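2,3-dihydroxybenzoate-AMP ligase (Bacillus subtilis, PDB 1MDB) belongs to the ANL clan of AMP-binding enzymes and holds adenosine monophosphate and 2,3-dihydroxy-benzoic acid in its ligand pockets. Local coordinates at residues A[112-117]-A[142-147]; A[120-125]-A[392-397]; A[474-479]-A[506-511]. One frame throughout, in Å; residues are numbered along the deposited sequence.

Contact 1: residues A[112-117]-A[142-147]; sequences SEITYF and RQVQSK
T115 and V144 bring their CA atoms nearest, 5.5 Å apart, across segments 112-117 and 142-147, two pieces of helix whose axes approach to 9.5 Å at a signed crossing angle of -48°. No hydrogen bond links them; the contact works by van der Waals fit. The branches of I114 and V144 cross at about a right angle, with I114 CG2 3.7 Å from V144 CG2, while the I114 side chain also touches Q81 and H109. T115 carries the middle. Its OG1 stands anti to the carbonyl carbon (chi1 -62°), from where it bonds back to the carbonyl of S111, one turn earlier, a bond within its own helix. The same oxygen also packs against K147 CD at 3.4 Å, and T115 CG2 lies 3.9 Å from K147 CB. The solvent-exposed K147 side chain runs extended across T115, and its NZ makes a weak hydrogen bond to S111 OG. The two helices, 111-120 and 137-147, precede and follow strand 125-132 of a mixed sheet that also holds strands 77-80 and 154-157; R142, on helix 137-147, forms salt bridges to E161 and E162.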
ATOM      1  N   SER A 112      -4.413  20.390  -0.449  1.00 32.68           N
ATOM      2  CA  SER A 112      -2.994  20.591  -0.675  1.00 34.07           C
ATOM      3  C   SER A 112      -2.398  19.461  -1.524  1.00 33.59           C
ATOM      4  O   SER A 112      -1.726  19.725  -2.522  1.00 32.22           O
ATOM      5  CB  SER A 112      -2.256  20.699   0.657  1.00 37.86           C
ATOM      6  OG  SER A 112      -1.148  21.569   0.530  1.00 44.30           O
ATOM      7  N   GLU A 113      -2.642  18.209  -1.143  1.00 32.05           N
ATOM      8  CA  GLU A 113      -2.112  17.092  -1.920  1.00 32.54           C
ATOM      9  C   GLU A 113      -2.834  16.945  -3.265  1.00 31.10           C
ATOM     10  O   GLU A 113      -2.192  16.745  -4.290  1.00 30.81           O
ATOM     11  CB  GLU A 113      -2.219  15.781  -1.140  1.00 35.82           C
ATOM     12  CG  GLU A 113      -1.421  15.769   0.147  1.00 38.92           C
ATOM     13  CD  GLU A 113      -2.307  15.714   1.363  1.00 40.25           C
ATOM     14  OE1 GLU A 113      -3.329  16.438   1.400  1.00 42.03           O
ATOM     15  OE2 GLU A 113      -1.975  14.947   2.285  1.00 43.93           O
ATOM     16  N   ILE A 114      -4.163  17.053  -3.265  1.00 28.83           N
ATOM     17  CA  ILE A 114      -4.916  16.914  -4.515  1.00 28.78           C
ATOM     18  C   ILE A 114      -4.532  17.998  -5.528  1.00 29.32           C
ATOM     19  O   ILE A 114      -4.284  17.703  -6.702  1.00 29.02           O
ATOM     20  CB  ILE A 114      -6.444  16.948  -4.276  1.00 24.54           C
ATOM     21  CG1 ILE A 114      -6.856  15.774  -3.381  1.00 25.57           C
ATOM     22  CG2 ILE A 114      -7.186  16.853  -5.608  1.00 24.98           C
ATOM     23  CD1 ILE A 114      -6.408  14.394  -3.893  1.00 23.26           C
ATOM     24  N   THR A 115      -4.480  19.248  -5.079  1.00 28.43           N
ATOM     25  CA  THR A 115      -4.097  20.347  -5.967  1.00 30.27           C
ATOM     26  C   THR A 115      -2.729  20.043  -6.593  1.00 29.27           C
ATOM     27  O   THR A 115      -2.500  20.293  -7.773  1.00 31.10           O
ATOM     28  CB  THR A 115      -4.040  21.690  -5.194  1.00 28.70           C
ATOM     29  OG1 THR A 115      -5.343  21.987  -4.687  1.00 28.02           O
ATOM     30  CG2 THR A 115      -3.601  22.832  -6.105  1.00 30.96           C
ATOM     31  N   TYR A 116      -1.829  19.489  -5.792  1.00 29.56           N
ATOM     32  CA  TYR A 116      -0.501  19.134  -6.270  1.00 28.65           C
ATOM     33  C   TYR A 116      -0.597  18.056  -7.352  1.00 29.36           C
ATOM     34  O   TYR A 116      -0.052  18.211  -8.449  1.00 28.05           O
ATOM     35  CB  TYR A 116       0.341  18.632  -5.102  1.00 32.88           C
ATOM     36  CG  TYR A 116       1.659  18.026  -5.521  1.00 36.06           C
ATOM     37  CD1 TYR A 116       2.635  18.800  -6.145  1.00 38.09           C
ATOM     38  CD2 TYR A 116       1.926  16.679  -5.302  1.00 35.60           C
ATOM     39  CE1 TYR A 116       3.841  18.244  -6.541  1.00 41.92           C
ATOM     40  CE2 TYR A 116       3.129  16.111  -5.692  1.00 40.04           C
ATOM     41  CZ  TYR A 116       4.081  16.899  -6.312  1.00 42.17           C
ATOM     42  OH  TYR A 116       5.271  16.344  -6.720  1.00 49.10           O
ATOM     43  N   PHE A 117      -1.298  16.965  -7.045  1.00 27.62           N
ATOM     44  CA  PHE A 117      -1.468  15.877  -8.007  1.00 27.54           C
ATOM     45  C   PHE A 117      -2.069  16.373  -9.329  1.00 27.94           C
ATOM     46  O   PHE A 117      -1.656  15.940 -10.407  1.00 26.96           O
ATOM     47  CB  PHE A 117      -2.390  14.788  -7.430  1.00 27.14           C
ATOM     48  CG  PHE A 117      -1.896  14.171  -6.142  1.00 26.72           C
ATOM     49  CD1 PHE A 117      -2.782  13.507  -5.297  1.00 30.15           C
ATOM     50  CD2 PHE A 117      -0.556  14.238  -5.776  1.00 26.40           C
ATOM     51  CE1 PHE A 117      -2.341  12.919  -4.104  1.00 29.50           C
ATOM     52  CE2 PHE A 117      -0.107  13.655  -4.589  1.00 26.01           C
ATOM     53  CZ  PHE A 117      -1.001  12.995  -3.752  1.00 26.58           C
ATOM     54  N   ARG A 142     -14.323  21.901  -4.731  1.00 27.49           N
ATOM     55  CA  ARG A 142     -14.456  23.346  -4.829  1.00 29.53           C
ATOM     56  C   ARG A 142     -13.164  24.019  -4.432  1.00 30.31           C
ATOM     57  O   ARG A 142     -12.753  24.999  -5.052  1.00 32.54           O
ATOM     58  CB  ARG A 142     -15.609  23.845  -3.956  1.00 29.51           C
ATOM     59  CG  ARG A 142     -16.958  23.325  -4.422  1.00 27.99           C
ATOM     60  CD  ARG A 142     -18.127  23.946  -3.684  1.00 26.80           C
ATOM     61  NE  ARG A 142     -19.362  23.292  -4.094  1.00 25.15           N
ATOM     62  CZ  ARG A 142     -19.919  22.277  -3.445  1.00 27.11           C
ATOM     63  NH1 ARG A 142     -19.366  21.804  -2.333  1.00 32.56           N
ATOM     64  NH2 ARG A 142     -21.002  21.700  -3.935  1.00 27.44           N
ATOM     65  N   GLN A 143     -12.513  23.494  -3.401  1.00 30.83           N
ATOM     66  CA  GLN A 143     -11.250  24.062  -2.962  1.00 29.92           C
ATOM     67  C   GLN A 143     -10.210  23.881  -4.061  1.00 31.28           C
ATOM     68  O   GLN A 143      -9.447  24.801  -4.376  1.00 30.46           O
ATOM     69  CB  GLN A 143     -10.789  23.382  -1.667  1.00 31.83           C
ATOM     70  CG  GLN A 143     -11.591  23.824  -0.457  1.00 32.15           C
ATOM     71  CD  GLN A 143     -11.244  23.063   0.803  1.00 34.23           C
ATOM     72  OE1 GLN A 143     -11.353  23.597   1.908  1.00 35.75           O
ATOM     73  NE2 GLN A 143     -10.842  21.809   0.650  1.00 29.91           N
ATOM     74  N   VAL A 144     -10.186  22.698  -4.663  1.00 31.58           N
ATOM     75  CA  VAL A 144      -9.217  22.450  -5.719  1.00 32.91           C
ATOM     76  C   VAL A 144      -9.424  23.382  -6.920  1.00 33.88           C
ATOM     77  O   VAL A 144      -8.471  24.032  -7.353  1.00 33.83           O
ATOM     78  CB  VAL A 144      -9.243  20.973  -6.170  1.00 32.83           C
ATOM     79  CG1 VAL A 144      -8.221  20.744  -7.275  1.00 32.74           C
ATOM     80  CG2 VAL A 144      -8.922  20.073  -4.977  1.00 30.59           C
ATOM     81  N   GLN A 145     -10.654  23.473  -7.439  1.00 33.95           N
ATOM     82  CA  GLN A 145     -10.920  24.346  -8.587  1.00 35.48           C
ATOM     83  C   GLN A 145     -10.522  25.799  -8.342  1.00 36.93           C
ATOM     84  O   GLN A 145     -10.001  26.463  -9.245  1.00 34.91           O
ATOM     85  CB  GLN A 145     -12.400  24.320  -8.998  1.00 36.13           C
ATOM     86  CG  GLN A 145     -12.854  23.083  -9.742  1.00 38.30           C
ATOM     87  CD  GLN A 145     -14.121  23.334 -10.562  1.00 40.73           C
ATOM     88  OE1 GLN A 145     -14.981  24.118 -10.167  1.00 38.44           O
ATOM     89  NE2 GLN A 145     -14.239  22.656 -11.704  1.00 37.92           N
ATOM     90  N   SER A 146     -10.772  26.304  -7.135  1.00 37.06           N
ATOM     91  CA  SER A 146     -10.416  27.690  -6.842  1.00 37.34           C
ATOM     92  C   SER A 146      -8.897  27.871  -6.925  1.00 38.62           C
ATOM     93  O   SER A 146      -8.397  28.990  -7.067  1.00 37.38           O
ATOM     94  CB  SER A 146     -10.953  28.120  -5.464  1.00 37.37           C
ATOM     95  OG  SER A 146     -10.361  27.400  -4.402  1.00 39.57           O
ATOM     96  N   LYS A 147      -8.161  26.769  -6.839  1.00 37.91           N
ATOM     97  CA  LYS A 147      -6.713  26.843  -6.959  1.00 39.43           C
ATOM     98  C   LYS A 147      -6.330  26.519  -8.402  1.00 39.16           C
ATOM     99  O   LYS A 147      -5.308  26.986  -8.897  1.00 40.47           O
ATOM    100  CB  LYS A 147      -6.027  25.862  -6.005  1.00 40.97           C
ATOM    101  CG  LYS A 147      -5.944  26.339  -4.566  1.00 43.81           C
ATOM    102  CD  LYS A 147      -5.388  25.245  -3.667  1.00 48.50           C
ATOM    103  CE  LYS A 147      -5.419  25.649  -2.198  1.00 50.69           C
ATOM    104  NZ  LYS A 147      -5.034  24.508  -1.316  1.00 53.15           N
TER

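Contact 2: residues A[120-125]-A[392-397]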
ATOM      1  N   PHE A 120       0.806  18.991 -11.072  1.00 33.20           N
ATOM      2  CA  PHE A 120       1.932  18.184 -11.512  1.00 32.25           C
ATOM      3  C   PHE A 120       1.554  17.273 -12.681  1.00 33.47           C
ATOM      4  O   PHE A 120       2.152  17.347 -13.750  1.00 33.96           O
ATOM      5  CB  PHE A 120       2.434  17.361 -10.332  1.00 29.76           C
ATOM      6  CG  PHE A 120       3.748  16.678 -10.570  1.00 26.73           C
ATOM      7  CD1 PHE A 120       4.811  17.361 -11.149  1.00 27.40           C
ATOM      8  CD2 PHE A 120       3.943  15.370 -10.150  1.00 24.53           C
ATOM      9  CE1 PHE A 120       6.054  16.748 -11.301  1.00 28.72           C
ATOM     10  CE2 PHE A 120       5.186  14.746 -10.296  1.00 26.68           C
ATOM     11  CZ  PHE A 120       6.240  15.435 -10.871  1.00 26.18           C
ATOM     12  N   ALA A 121       0.551  16.424 -12.481  1.00 32.73           N
ATOM     13  CA  ALA A 121       0.116  15.513 -13.528  1.00 32.12           C
ATOM     14  C   ALA A 121      -0.676  16.203 -14.642  1.00 34.02           C
ATOM     15  O   ALA A 121      -1.026  15.569 -15.644  1.00 32.14           O
ATOM     16  CB  ALA A 121      -0.713  14.393 -12.920  1.00 33.56           C
ATOM     17  N   GLU A 122      -0.958  17.495 -14.473  1.00 33.81           N
ATOM     18  CA  GLU A 122      -1.714  18.236 -15.479  1.00 34.37           C
ATOM     19  C   GLU A 122      -2.977  17.435 -15.785  1.00 33.25           C
ATOM     20  O   GLU A 122      -3.300  17.167 -16.942  1.00 35.12           O
ATOM     21  CB  GLU A 122      -0.863  18.415 -16.749  1.00 37.08           C
ATOM     22  CG  GLU A 122       0.324  19.372 -16.568  1.00 41.85           C
ATOM     23  CD  GLU A 122       1.464  19.136 -17.560  1.00 44.10           C
ATOM     24  OE1 GLU A 122       1.208  19.069 -18.778  1.00 46.68           O
ATOM     25  OE2 GLU A 122       2.625  19.021 -17.118  1.00 45.44           O
ATOM     26  N   ALA A 123      -3.681  17.063 -14.724  1.00 30.85           N
ATOM     27  CA  ALA A 123      -4.897  16.263 -14.808  1.00 30.91           C
ATOM     28  C   ALA A 123      -6.010  16.867 -15.657  1.00 31.18           C
ATOM     29  O   ALA A 123      -6.298  18.067 -15.574  1.00 30.63           O
ATOM     30  CB  ALA A 123      -5.419  15.985 -13.397  1.00 29.32           C
ATOM     31  N   ALA A 124      -6.640  16.016 -16.462  1.00 31.67           N
ATOM     32  CA  ALA A 124      -7.745  16.424 -17.325  1.00 31.34           C
ATOM     33  C   ALA A 124      -9.073  16.247 -16.603  1.00 30.82           C
ATOM     34  O   ALA A 124     -10.105  16.794 -17.023  1.00 31.26           O
ATOM     35  CB  ALA A 124      -7.742  15.597 -18.602  1.00 30.87           C
ATOM     36  N   ALA A 125      -9.050  15.473 -15.520  1.00 29.16           N
ATOM     37  CA  ALA A 125     -10.250  15.209 -14.739  1.00 26.19           C
ATOM     38  C   ALA A 125      -9.931  14.783 -13.307  1.00 25.65           C
ATOM     39  O   ALA A 125      -8.836  14.298 -13.000  1.00 25.58           O
ATOM     40  CB  ALA A 125     -11.100  14.148 -15.437  1.00 27.01           C
ATOM     41  N   TYR A 392      11.180   7.880 -11.217  1.00 32.32           N
ATOM     42  CA  TYR A 392       9.919   8.532 -10.897  1.00 31.05           C
ATOM     43  C   TYR A 392       9.496   9.455 -12.029  1.00 29.96           C
ATOM     44  O   TYR A 392      10.317   9.879 -12.841  1.00 30.90           O
ATOM     45  CB  TYR A 392      10.031   9.346  -9.601  1.00 29.13           C
ATOM     46  CG  TYR A 392      10.256   8.523  -8.353  1.00 29.02           C
ATOM     47  CD1 TYR A 392      11.530   8.370  -7.815  1.00 30.07           C
ATOM     48  CD2 TYR A 392       9.185   7.911  -7.699  1.00 29.28           C
ATOM     49  CE1 TYR A 392      11.733   7.630  -6.647  1.00 28.79           C
ATOM     50  CE2 TYR A 392       9.376   7.170  -6.542  1.00 29.85           C
ATOM     51  CZ  TYR A 392      10.649   7.034  -6.022  1.00 30.37           C
ATOM     52  OH  TYR A 392      10.833   6.293  -4.884  1.00 31.57           O
ATOM     53  N   TYR A 393       8.207   9.775 -12.055  1.00 29.75           N
ATOM     54  CA  TYR A 393       7.609  10.640 -13.064  1.00 28.80           C
ATOM     55  C   TYR A 393       8.158  12.072 -12.993  1.00 30.80           C
ATOM     56  O   TYR A 393       8.153  12.695 -11.929  1.00 30.95           O
ATOM     57  CB  TYR A 393       6.097  10.629 -12.858  1.00 27.04           C
ATOM     58  CG  TYR A 393       5.292  11.413 -13.854  1.00 25.10           C
ATOM     59  CD1 TYR A 393       5.233  11.032 -15.194  1.00 24.98           C
ATOM     60  CD2 TYR A 393       4.550  12.512 -13.444  1.00 23.49           C
ATOM     61  CE1 TYR A 393       4.440  11.737 -16.102  1.00 25.52           C
ATOM     62  CE2 TYR A 393       3.763  13.217 -14.332  1.00 26.74           C
ATOM     63  CZ  TYR A 393       3.709  12.829 -15.657  1.00 26.14           C
ATOM     64  OH  TYR A 393       2.929  13.551 -16.512  1.00 26.35           O
ATOM     65  N   LYS A 394       8.632  12.582 -14.130  1.00 31.76           N
ATOM     66  CA  LYS A 394       9.201  13.933 -14.226  1.00 32.71           C
ATOM     67  C   LYS A 394       9.940  14.358 -12.960  1.00 33.61           C
ATOM     68  O   LYS A 394       9.560  15.341 -12.327  1.00 32.02           O
ATOM     69  CB  LYS A 394       8.099  14.959 -14.515  1.00 33.97           C
ATOM     70  CG  LYS A 394       7.286  14.682 -15.764  1.00 35.39           C
ATOM     71  CD  LYS A 394       6.282  15.794 -16.019  1.00 37.56           C
ATOM     72  CE  LYS A 394       5.488  15.537 -17.286  1.00 38.32           C
ATOM     73  NZ  LYS A 394       4.525  16.638 -17.588  1.00 38.91           N
ATOM     74  N   ALA A 395      10.986  13.629 -12.583  1.00 33.92           N
ATOM     75  CA  ALA A 395      11.730  13.975 -11.372  1.00 36.97           C
ATOM     76  C   ALA A 395      13.205  13.631 -11.509  1.00 39.67           C
ATOM     77  O   ALA A 395      13.730  12.778 -10.787  1.00 38.77           O
ATOM     78  CB  ALA A 395      11.129  13.257 -10.166  1.00 37.69           C
ATOM     79  N   GLU A 396      13.862  14.318 -12.439  1.00 42.59           N
ATOM     80  CA  GLU A 396      15.279  14.124 -12.738  1.00 46.96           C
ATOM     81  C   GLU A 396      16.183  14.132 -11.512  1.00 47.05           C
ATOM     82  O   GLU A 396      16.934  13.183 -11.271  1.00 46.62           O
ATOM     83  CB  GLU A 396      15.740  15.202 -13.723  1.00 49.40           C
ATOM     84  CG  GLU A 396      14.932  15.221 -15.012  1.00 55.58           C
ATOM     85  CD  GLU A 396      15.186  16.456 -15.852  1.00 59.75           C
ATOM     86  OE1 GLU A 396      14.509  16.610 -16.894  1.00 62.63           O
ATOM     87  OE2 GLU A 396      16.058  17.273 -15.475  1.00 61.42           O
ATOM     88  N   GLU A 397      16.115  15.209 -10.743  1.00 48.16           N
ATOM     89  CA  GLU A 397      16.941  15.335  -9.553  1.00 50.85           C
ATOM     90  C   GLU A 397      16.754  14.167  -8.594  1.00 50.83           C
ATOM     91  O   GLU A 397      17.718  13.482  -8.235  1.00 50.95           O
ATOM     92  CB  GLU A 397      16.626  16.645  -8.830  1.00 53.14           C
ATOM     93  CG  GLU A 397      17.413  16.841  -7.551  1.00 56.84           C
ATOM     94  CD  GLU A 397      17.127  18.178  -6.905  1.00 60.44           C
ATOM     95  OE1 GLU A 397      17.443  19.213  -7.536  1.00 61.94           O
ATOM     96  OE2 GLU A 397      16.584  18.194  -5.776  1.00 61.01           O
TER
HETATM   97  O   HOH W   1       2.433  16.345 -16.185  1.00 23.17           O
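The rings of F120 and Y393 meet edge to face, the edge of Y393 turned toward the face of F120, with centroids 5.7 Å apart and planes at 77°. Two carbonyls line the rim of the phenyl ring: F120 CZ is 3.5 Å from Y393 O and 3.6 Å from K394 O, both oxygens near the ring plane, where the slightly positive C-H edge suits them. The phenol has an aliphatic neighbour of its own, K394 CG, 3.9 Å above the Y393 plane and over its centre. F120 also meets the ring of Y116, one turn back, with the planes nearly parallel. Its CG stands anti to the backbone N (chi1 -169°), which starts the ring outward from the end of helix 111-120. That helix closes in a Schellman motif, E122 taking the positive phi (51°), while on the other side A395 is the N-cap of helix 396-402; the contact thus joins one helix's C-terminal turn to the approach to another. From the Schellman residue, E122 OE2 makes a salt bridge to K394 NZ at 3.1 Å, the two side chains crossing at about a right angle. A water beside this pair accepts from K394 NZ and lies 2.6 Å from F120 O and 2.9 Å from Y393 OH, with a weak bond to E122 OE2; having only two hydrogens, it cannot serve all three acceptors at once. L199 of strand 199-203 touches the side chains of both F120 and Y393 and hydrogen-bonds to the Y393 backbone.

Contact 3: residues A[474-479]-A[506-511]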
ATOM      1  N   VAL A 474       9.459   6.801  23.201  1.00 26.85           N
ATOM      2  CA  VAL A 474       8.540   5.773  22.717  1.00 25.92           C
ATOM      3  C   VAL A 474       7.100   6.151  23.029  1.00 25.72           C
ATOM      4  O   VAL A 474       6.754   6.433  24.179  1.00 26.28           O
ATOM      5  CB  VAL A 474       8.818   4.369  23.340  1.00 26.25           C
ATOM      6  CG1 VAL A 474       8.656   4.397  24.863  1.00 21.75           C
ATOM      7  CG2 VAL A 474       7.858   3.362  22.748  1.00 24.52           C
ATOM      8  N   PHE A 475       6.256   6.183  22.005  1.00 26.77           N
ATOM      9  CA  PHE A 475       4.850   6.492  22.233  1.00 26.21           C
ATOM     10  C   PHE A 475       4.155   5.159  22.483  1.00 25.94           C
ATOM     11  O   PHE A 475       4.284   4.224  21.706  1.00 25.49           O
ATOM     12  CB  PHE A 475       4.245   7.205  21.020  1.00 27.55           C
ATOM     13  CG  PHE A 475       4.709   8.622  20.865  1.00 26.97           C
ATOM     14  CD1 PHE A 475       5.988   8.903  20.391  1.00 25.90           C
ATOM     15  CD2 PHE A 475       3.870   9.684  21.212  1.00 27.26           C
ATOM     16  CE1 PHE A 475       6.432  10.223  20.265  1.00 26.99           C
ATOM     17  CE2 PHE A 475       4.302  11.011  21.089  1.00 25.97           C
ATOM     18  CZ  PHE A 475       5.582  11.279  20.618  1.00 26.20           C
ATOM     19  N   ILE A 476       3.442   5.070  23.593  1.00 27.25           N
ATOM     20  CA  ILE A 476       2.744   3.847  23.954  1.00 27.05           C
ATOM     21  C   ILE A 476       1.229   4.059  23.975  1.00 29.93           C
ATOM     22  O   ILE A 476       0.741   5.083  24.462  1.00 30.84           O
ATOM     23  CB  ILE A 476       3.165   3.376  25.367  1.00 26.79           C
ATOM     24  CG1 ILE A 476       4.672   3.084  25.409  1.00 25.09           C
ATOM     25  CG2 ILE A 476       2.350   2.164  25.774  1.00 27.34           C
ATOM     26  CD1 ILE A 476       5.107   1.892  24.567  1.00 24.84           C
ATOM     27  N   ILE A 477       0.495   3.100  23.425  1.00 31.38           N
ATOM     28  CA  ILE A 477      -0.958   3.140  23.456  1.00 31.53           C
ATOM     29  C   ILE A 477      -1.283   2.111  24.531  1.00 32.43           C
ATOM     30  O   ILE A 477      -1.060   0.913  24.343  1.00 29.42           O
ATOM     31  CB  ILE A 477      -1.584   2.715  22.115  1.00 33.42           C
ATOM     32  CG1 ILE A 477      -1.317   3.786  21.049  1.00 33.04           C
ATOM     33  CG2 ILE A 477      -3.082   2.513  22.292  1.00 33.94           C
ATOM     34  CD1 ILE A 477      -1.767   3.397  19.642  1.00 31.23           C
ATOM     35  N   PRO A 478      -1.783   2.574  25.689  1.00 34.49           N
ATOM     36  CA  PRO A 478      -2.142   1.728  26.829  1.00 37.18           C
ATOM     37  C   PRO A 478      -3.243   0.726  26.535  1.00 40.67           C
ATOM     38  O   PRO A 478      -4.229   1.051  25.880  1.00 41.85           O
ATOM     39  CB  PRO A 478      -2.583   2.740  27.889  1.00 37.32           C
ATOM     40  CG  PRO A 478      -1.904   4.003  27.488  1.00 36.66           C
ATOM     41  CD  PRO A 478      -2.050   3.988  25.998  1.00 34.14           C
ATOM     42  N   ARG A 479      -3.070  -0.498  27.014  1.00 44.85           N
ATOM     43  CA  ARG A 479      -4.087  -1.522  26.831  1.00 48.56           C
ATOM     44  C   ARG A 479      -4.954  -1.395  28.072  1.00 53.06           C
ATOM     45  O   ARG A 479      -4.984  -2.289  28.918  1.00 54.75           O
ATOM     46  CB  ARG A 479      -3.453  -2.908  26.771  1.00 49.36           C
ATOM     47  CG  ARG A 479      -4.455  -4.037  26.675  1.00 50.19           C
ATOM     48  CD  ARG A 479      -3.748  -5.374  26.594  1.00 53.17           C
ATOM     49  NE  ARG A 479      -2.894  -5.467  25.415  1.00 54.78           N
ATOM     50  CZ  ARG A 479      -3.336  -5.358  24.167  1.00 57.17           C
ATOM     51  NH1 ARG A 479      -4.627  -5.149  23.934  1.00 57.53           N
ATOM     52  NH2 ARG A 479      -2.489  -5.459  23.152  1.00 58.53           N
ATOM     53  N   VAL A 506       8.965   8.313  27.685  1.00 29.02           N
ATOM     54  CA  VAL A 506       7.746   7.575  27.359  1.00 29.40           C
ATOM     55  C   VAL A 506       6.519   8.482  27.278  1.00 31.15           C
ATOM     56  O   VAL A 506       6.230   9.230  28.215  1.00 31.67           O
ATOM     57  CB  VAL A 506       7.469   6.485  28.411  1.00 29.94           C
ATOM     58  CG1 VAL A 506       6.140   5.805  28.117  1.00 27.51           C
ATOM     59  CG2 VAL A 506       8.608   5.464  28.416  1.00 26.29           C
ATOM     60  N   GLU A 507       5.801   8.414  26.159  1.00 29.08           N
ATOM     61  CA  GLU A 507       4.595   9.217  25.969  1.00 30.97           C
ATOM     62  C   GLU A 507       3.387   8.312  25.765  1.00 30.58           C
ATOM     63  O   GLU A 507       3.388   7.458  24.882  1.00 29.28           O
ATOM     64  CB  GLU A 507       4.735  10.133  24.750  1.00 30.54           C
ATOM     65  CG  GLU A 507       5.691  11.295  24.910  1.00 33.11           C
ATOM     66  CD  GLU A 507       5.240  12.297  25.949  1.00 35.48           C
ATOM     67  OE1 GLU A 507       4.024  12.519  26.076  1.00 38.56           O
ATOM     68  OE2 GLU A 507       6.106  12.881  26.627  1.00 38.43           O
ATOM     69  N   PHE A 508       2.360   8.487  26.587  1.00 30.41           N
ATOM     70  CA  PHE A 508       1.161   7.680  26.442  1.00 33.93           C
ATOM     71  C   PHE A 508       0.116   8.433  25.625  1.00 34.37           C
ATOM     72  O   PHE A 508      -0.151   9.608  25.870  1.00 34.32           O
ATOM     73  CB  PHE A 508       0.604   7.298  27.811  1.00 34.78           C
ATOM     74  CG  PHE A 508       1.520   6.418  28.599  1.00 37.99           C
ATOM     75  CD1 PHE A 508       2.346   6.952  29.581  1.00 39.64           C
ATOM     76  CD2 PHE A 508       1.607   5.054  28.314  1.00 38.22           C
ATOM     77  CE1 PHE A 508       3.250   6.145  30.266  1.00 40.27           C
ATOM     78  CE2 PHE A 508       2.507   4.236  28.990  1.00 38.76           C
ATOM     79  CZ  PHE A 508       3.332   4.782  29.968  1.00 40.41           C
ATOM     80  N   VAL A 509      -0.444   7.752  24.627  1.00 34.43           N
ATOM     81  CA  VAL A 509      -1.461   8.337  23.759  1.00 31.73           C
ATOM     82  C   VAL A 509      -2.527   7.289  23.497  1.00 33.96           C
ATOM     83  O   VAL A 509      -2.310   6.099  23.742  1.00 33.89           O
ATOM     84  CB  VAL A 509      -0.879   8.776  22.390  1.00 30.16           C
ATOM     85  CG1 VAL A 509       0.112   9.926  22.576  1.00 26.20           C
ATOM     86  CG2 VAL A 509      -0.215   7.574  21.695  1.00 28.59           C
ATOM     87  N   GLU A 510      -3.669   7.737  22.986  1.00 34.19           N
ATOM     88  CA  GLU A 510      -4.780   6.850  22.681  1.00 35.36           C
ATOM     89  C   GLU A 510      -4.651   6.264  21.282  1.00 33.07           C
ATOM     90  O   GLU A 510      -5.227   5.221  20.990  1.00 32.86           O
ATOM     91  CB  GLU A 510      -6.099   7.609  22.814  1.00 39.70           C
ATOM     92  CG  GLU A 510      -7.312   6.811  22.397  1.00 47.74           C
ATOM     93  CD  GLU A 510      -8.610   7.552  22.645  1.00 51.54           C
ATOM     94  OE1 GLU A 510      -8.735   8.716  22.196  1.00 53.96           O
ATOM     95  OE2 GLU A 510      -9.508   6.964  23.288  1.00 54.63           O
ATOM     96  N   SER A 511      -3.890   6.934  20.421  1.00 31.52           N
ATOM     97  CA  SER A 511      -3.680   6.459  19.061  1.00 32.36           C
ATOM     98  C   SER A 511      -2.442   7.112  18.468  1.00 32.35           C
ATOM     99  O   SER A 511      -1.956   8.119  18.985  1.00 34.42           O
ATOM    100  CB  SER A 511      -4.900   6.782  18.188  1.00 33.06           C
ATOM    101  OG  SER A 511      -5.038   8.180  18.023  1.00 34.19           O
TER
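E507 O is gripped by two groups of the neighbouring strand: I476 N donates to it at 2.7 Å, nearly along the C=O axis, and F475 CA lies 3.2 Å from E507 O in a weaker CA-H...O contact. The pattern repeats at I476 O, which accepts from V509 N at 2.9 Å and also takes a C-H from F508 CA. E507 N closes the ladder on V474 O, with an N-H...O angle of 173°. Strands 469-478 and 505-508 thus pair in parallel, the V509 bond continuing the pattern one residue past the second; helix 485-494 connects them as a beta-alpha-beta unit of the C-terminal domain. On the face that bears F475 and E507, E507 CB sits over the phenyl ring, 4.0 Å from the F475 centroid, a CH-pi contact, and V509 CG1 meets the ring's edge. The E507 chain bends at chi2 (-65°), which turns CD aside; the carboxylate pairs with R505 and K532. On the other face V474 CG1 touches V506 CG2 at 3.7 Å, and I476 CB lies 3.7 Å from F508 CD2. Helices 485-494 and 442-449 pack here, L488 touching I476 and F508, L449 touching V474 and I476. P478 CG also meets F508 CD2.

Helix 111-120 is shared by contacts 1 and 2: contact 1 takes its first turns, contact 2 its C-terminal end, their centres 15 Å apart. Neither has a direct hydrogen bond across; contact 1 is buried and apolar in its middle, whereas contact 2, partly buried, joins segments 267 residues apart and combines rings, an ion pair and a bridging water. Contact 3, also partly buried, lies in the C-terminal domain, about 17 Å from contact 1 and about 26 Å from contact 2 between nearest atoms, and is the only one of the three with backbone hydrogen bonds directly across it. Helix packing, a helix end meeting a loop, and strand pairing thus each bring their own chemistry.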